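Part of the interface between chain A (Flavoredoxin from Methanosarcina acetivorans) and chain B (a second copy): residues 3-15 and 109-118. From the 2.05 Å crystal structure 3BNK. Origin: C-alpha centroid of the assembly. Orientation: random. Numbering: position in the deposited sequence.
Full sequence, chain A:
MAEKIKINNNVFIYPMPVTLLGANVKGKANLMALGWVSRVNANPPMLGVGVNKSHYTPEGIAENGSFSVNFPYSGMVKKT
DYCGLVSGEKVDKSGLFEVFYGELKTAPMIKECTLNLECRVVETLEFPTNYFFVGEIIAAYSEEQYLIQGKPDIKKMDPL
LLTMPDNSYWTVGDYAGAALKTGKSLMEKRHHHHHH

Chain A, residues 3-15: EKIKINNNVFIYP
Chain B 109-118: MIKECTLNLE

A recurring principle of protein interfaces is that a lysine crossing from one subunit to another can be held by neutral oxygens, one from the backbone and one from a side-chain amide, while branched aliphatic side chains beside it supply the apolar contact. The two copies of flavoredoxin illustrate this over a small area, 377 Å² counted on both sides.

The chain A stretch is largely extended. A short strand includes residues 5 to 7, phi/psi being -124/136 at A:Ile5 and -73/135 at A:Lys6. A turn follows, with A:Asn9 at -67/-25 and A:Asn10 at -76/75; there A:Asn8 OD1 accepts a hydrogen bond from A:Asn10 N at 3.0 Å, and a weak one joins A:Val11 N to A:Asn9 O at 2.8 Å. The chain then extends again to a cis peptide before A:Pro15. In chain B, strand 109-110 gives way to a turn at B:Lys111 (-59/-38) and B:Glu112 (-75/-24), closed by B:Cys113 N donating to B:Ile110 O at 3.2 Å, and a second strand runs through B:Asn116 (-128/124) and B:Leu117 (-108/116). The two stretches advance in the same sense: the CA of A:Lys4 lies 7.9 Å from that of B:Lys111, and the CA of A:Val11 lies 8.1 Å from that of B:Leu117. At such spacing side chains, not paired backbones, make the contact.

The polar part centres on A:Lys4. Its CA-to-CB bond points toward chain B, and chi angles of -70°, -70°, 159° and 160° (m, m, t, t) carry the ammonium group to the turn. A:Lys4 NZ donates hydrogen bonds to B:Lys111 O at 3.0 Å and to B:Asn116 OD1 at 3.1 Å, and it lies 2.8 Å from B:Cys113 O. A long, flexible chain ending in several N-H donors suits a site lined with oxygens. B:Asn116, with chi1 at -34° between wells and chi2 at 89°, presents OD1 to the lysine while its ND2 donates to B:Ile110 O at 2.9 Å, so one amide both braces the turn and receives the visitor. B:Lys111 is different: its side chain, m then t throughout, leads away into solvent, and its carbonyl serves the interface.

The apolar part is built around two leucines pointing toward chain A. B:Leu115 (t, p) fits between two partners: its CD1 is 3.8 Å from A:Ile7 CD1, and its CD2 is 3.7 Å from A:Tyr14 CD1, approaching the ring obliquely. A:Ile7 has chi1 at 80° (p) and chi2 at -95°, the latter between wells; A:Tyr14 has chi1 at -75° and chi2 at 86°. The forked leucine end lets one residue touch both neighbours. Farther along, B:Leu117 (m, t) meets A:Val11 (chi1 -81°, m), with B:Leu117 CD2 only 3.3 Å from A:Val11 CG2, a tight approach for two methyl groups. A:Val11, B:Leu115 and B:Leu117 are buried in the assembly, where side chains of pure hydrocarbon bring no polar atom that would need a partner.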

# COMPACT_ATOMS: atom_id res chain seq x y z
N GLU A 3 2.48 -26.01 11.71
CA GLU A 3 3.05 -26.09 10.36
C GLU A 3 2.44 -25.05 9.40
O GLU A 3 1.29 -24.61 9.58
CB GLU A 3 2.86 -27.50 9.79
CG GLU A 3 3.51 -28.62 10.63
CD GLU A 3 3.46 -30.00 9.95
OE1 GLU A 3 3.48 -30.05 8.69
OE2 GLU A 3 3.42 -31.02 10.68
N LYS A 4 3.21 -24.65 8.38
CA LYS A 4 2.74 -23.74 7.34
C LYS A 4 1.76 -24.44 6.40
O LYS A 4 1.99 -25.57 5.97
CB LYS A 4 3.91 -23.19 6.52
CG LYS A 4 4.81 -22.21 7.26
CD LYS A 4 4.10 -20.89 7.53
CE LYS A 4 4.76 -20.16 8.68
NZ LYS A 4 4.44 -18.72 8.68
N ILE A 5 0.66 -23.76 6.08
CA ILE A 5 -0.31 -24.30 5.14
C ILE A 5 -0.54 -23.32 3.98
O ILE A 5 -0.64 -22.10 4.20
CB ILE A 5 -1.65 -24.68 5.83
CG1 ILE A 5 -2.35 -23.45 6.41
CG2 ILE A 5 -1.41 -25.76 6.91
CD1 ILE A 5 -3.87 -23.55 6.43
N LYS A 6 -0.59 -23.84 2.76
CA LYS A 6 -0.84 -23.01 1.59
C LYS A 6 -2.28 -22.59 1.56
O LYS A 6 -3.17 -23.41 1.81
CB LYS A 6 -0.49 -23.74 0.29
CG LYS A 6 0.94 -23.55 -0.15
CD LYS A 6 1.30 -24.42 -1.35
CE LYS A 6 2.81 -24.49 -1.48
NZ LYS A 6 3.30 -25.76 -2.10
N ILE A 7 -2.50 -21.31 1.28
CA ILE A 7 -3.82 -20.75 1.07
C ILE A 7 -3.89 -20.17 -0.34
O ILE A 7 -2.90 -20.24 -1.09
CB ILE A 7 -4.24 -19.70 2.18
CG1 ILE A 7 -3.62 -18.31 1.94
CG2 ILE A 7 -4.00 -20.26 3.61
CD1 ILE A 7 -2.34 -18.03 2.67
N ASN A 8 -5.04 -19.60 -0.69
CA ASN A 8 -5.31 -19.09 -2.03
C ASN A 8 -4.39 -17.92 -2.41
O ASN A 8 -4.15 -17.03 -1.60
CB ASN A 8 -6.78 -18.67 -2.13
CG ASN A 8 -7.24 -18.45 -3.56
OD1 ASN A 8 -6.97 -17.40 -4.16
ND2 ASN A 8 -7.96 -19.44 -4.12
N ASN A 9 -3.90 -17.95 -3.65
CA ASN A 9 -2.93 -16.97 -4.18
C ASN A 9 -3.42 -15.54 -4.35
O ASN A 9 -2.61 -14.62 -4.37
CB ASN A 9 -2.38 -17.44 -5.52
CG ASN A 9 -1.33 -18.47 -5.37
OD1 ASN A 9 -1.03 -19.21 -6.31
ND2 ASN A 9 -0.74 -18.55 -4.18
N ASN A 10 -4.73 -15.36 -4.50
CA ASN A 10 -5.30 -14.03 -4.60
C ASN A 10 -5.35 -13.39 -3.20
O ASN A 10 -6.40 -13.31 -2.56
CB ASN A 10 -6.68 -14.10 -5.27
CG ASN A 10 -7.25 -12.73 -5.64
OD1 ASN A 10 -8.43 -12.61 -5.97
ND2 ASN A 10 -6.41 -11.70 -5.59
N VAL A 11 -4.18 -12.97 -2.73
CA VAL A 11 -4.04 -12.39 -1.39
C VAL A 11 -3.78 -10.88 -1.46
O VAL A 11 -2.95 -10.41 -2.27
CB VAL A 11 -2.93 -13.10 -0.58
CG1 VAL A 11 -3.46 -14.38 0.03
CG2 VAL A 11 -1.75 -13.41 -1.45
N PHE A 12 -4.51 -10.14 -0.63
CA PHE A 12 -4.37 -8.69 -0.56
C PHE A 12 -3.40 -8.33 0.56
O PHE A 12 -3.07 -9.17 1.40
CB PHE A 12 -5.73 -8.02 -0.34
CG PHE A 12 -6.70 -8.22 -1.47
CD1 PHE A 12 -7.34 -9.45 -1.65
CD2 PHE A 12 -6.97 -7.18 -2.35
CE1 PHE A 12 -8.24 -9.64 -2.70
CE2 PHE A 12 -7.87 -7.35 -3.40
CZ PHE A 12 -8.51 -8.58 -3.58
N ILE A 13 -2.92 -7.09 0.55
CA ILE A 13 -2.05 -6.61 1.63
C ILE A 13 -2.89 -6.42 2.89
O ILE A 13 -4.02 -5.94 2.80
CB ILE A 13 -1.32 -5.28 1.23
CG1 ILE A 13 -0.54 -5.47 -0.09
CG2 ILE A 13 -0.39 -4.80 2.35
CD1 ILE A 13 0.53 -6.54 -0.04
N TYR A 14 -2.33 -6.81 4.03
CA TYR A 14 -2.99 -6.71 5.34
C TYR A 14 -2.41 -5.60 6.22
O TYR A 14 -1.32 -5.75 6.77
CB TYR A 14 -2.96 -8.06 6.07
CG TYR A 14 -3.96 -9.04 5.49
CD1 TYR A 14 -3.62 -9.83 4.40
CD2 TYR A 14 -5.26 -9.15 6.02
CE1 TYR A 14 -4.55 -10.72 3.83
CE2 TYR A 14 -6.19 -10.05 5.47
CZ TYR A 14 -5.81 -10.82 4.37
OH TYR A 14 -6.70 -11.71 3.79
N PRO A 15 -3.12 -4.47 6.34
CA PRO A 15 -4.33 -4.09 5.59
C PRO A 15 -3.95 -3.25 4.38
O PRO A 15 -2.77 -3.00 4.15
CB PRO A 15 -5.10 -3.23 6.60
CG PRO A 15 -4.00 -2.58 7.43
CD PRO A 15 -2.74 -3.43 7.32
N MET B 109 11.63 -17.18 3.11
CA MET B 109 10.46 -16.75 3.88
C MET B 109 10.67 -16.96 5.37
O MET B 109 11.50 -17.78 5.77
CB MET B 109 9.20 -17.47 3.39
CG MET B 109 8.74 -17.01 2.03
SD MET B 109 7.44 -18.03 1.32
CE MET B 109 8.36 -19.52 0.90
N ILE B 110 9.94 -16.21 6.17
CA ILE B 110 10.15 -16.18 7.63
C ILE B 110 9.09 -17.00 8.36
O ILE B 110 7.90 -16.68 8.31
CB ILE B 110 10.15 -14.74 8.18
CG1 ILE B 110 11.26 -13.90 7.54
CG2 ILE B 110 10.32 -14.75 9.73
CD1 ILE B 110 11.13 -12.41 7.79
N LYS B 111 9.53 -18.04 9.07
CA LYS B 111 8.60 -18.97 9.72
C LYS B 111 7.69 -18.28 10.74
O LYS B 111 6.52 -18.61 10.85
CB LYS B 111 9.38 -20.11 10.39
CG LYS B 111 9.85 -21.16 9.41
CD LYS B 111 10.83 -22.14 10.04
CE LYS B 111 11.25 -23.22 9.05
NZ LYS B 111 12.15 -24.22 9.69
N GLU B 112 8.26 -17.30 11.45
CA GLU B 112 7.57 -16.65 12.55
C GLU B 112 6.49 -15.65 12.08
O GLU B 112 5.53 -15.37 12.80
CB GLU B 112 8.59 -16.01 13.50
CG GLU B 112 9.64 -17.02 14.06
CD GLU B 112 11.03 -17.01 13.35
OE1 GLU B 112 11.12 -17.09 12.12
OE2 GLU B 112 12.06 -16.96 14.06
N CYS B 113 6.64 -15.14 10.85
CA CYS B 113 5.65 -14.23 10.26
C CYS B 113 4.29 -14.90 10.03
O CYS B 113 4.20 -16.10 9.76
CB CYS B 113 6.20 -13.59 8.97
SG CYS B 113 7.41 -12.26 9.30
N THR B 114 3.22 -14.12 10.14
CA THR B 114 1.88 -14.68 10.13
C THR B 114 1.39 -15.06 8.74
O THR B 114 0.45 -15.85 8.60
CB THR B 114 0.88 -13.72 10.80
OG1 THR B 114 0.65 -12.58 9.95
CG2 THR B 114 1.40 -13.28 12.17
N LEU B 115 2.02 -14.47 7.73
CA LEU B 115 1.64 -14.64 6.33
C LEU B 115 2.87 -14.38 5.46
O LEU B 115 3.59 -13.39 5.66
CB LEU B 115 0.49 -13.68 5.96
CG LEU B 115 -0.01 -13.57 4.50
CD1 LEU B 115 -0.79 -14.83 4.01
CD2 LEU B 115 -0.86 -12.34 4.33
N ASN B 116 3.10 -15.29 4.51
CA ASN B 116 4.22 -15.19 3.57
C ASN B 116 3.75 -15.33 2.12
O ASN B 116 3.10 -16.31 1.77
CB ASN B 116 5.30 -16.25 3.84
CG ASN B 116 5.45 -16.57 5.32
OD1 ASN B 116 4.78 -17.46 5.84
ND2 ASN B 116 6.37 -15.88 5.98
N LEU B 117 4.07 -14.33 1.31
CA LEU B 117 3.74 -14.34 -0.11
C LEU B 117 5.01 -14.55 -0.92
O LEU B 117 5.92 -13.73 -0.89
CB LEU B 117 3.02 -13.04 -0.53
CG LEU B 117 1.87 -12.54 0.35
CD1 LEU B 117 1.24 -11.26 -0.22
CD2 LEU B 117 0.77 -13.62 0.62
N GLU B 118 5.07 -15.68 -1.63
CA GLU B 118 6.23 -16.07 -2.41
C GLU B 118 6.02 -15.60 -3.85
O GLU B 118 5.06 -16.01 -4.50
CB GLU B 118 6.41 -17.60 -2.32
CG GLU B 118 7.62 -18.18 -3.05
CD GLU B 118 7.67 -19.72 -2.97
OE1 GLU B 118 6.61 -20.35 -2.73
OE2 GLU B 118 8.77 -20.29 -3.14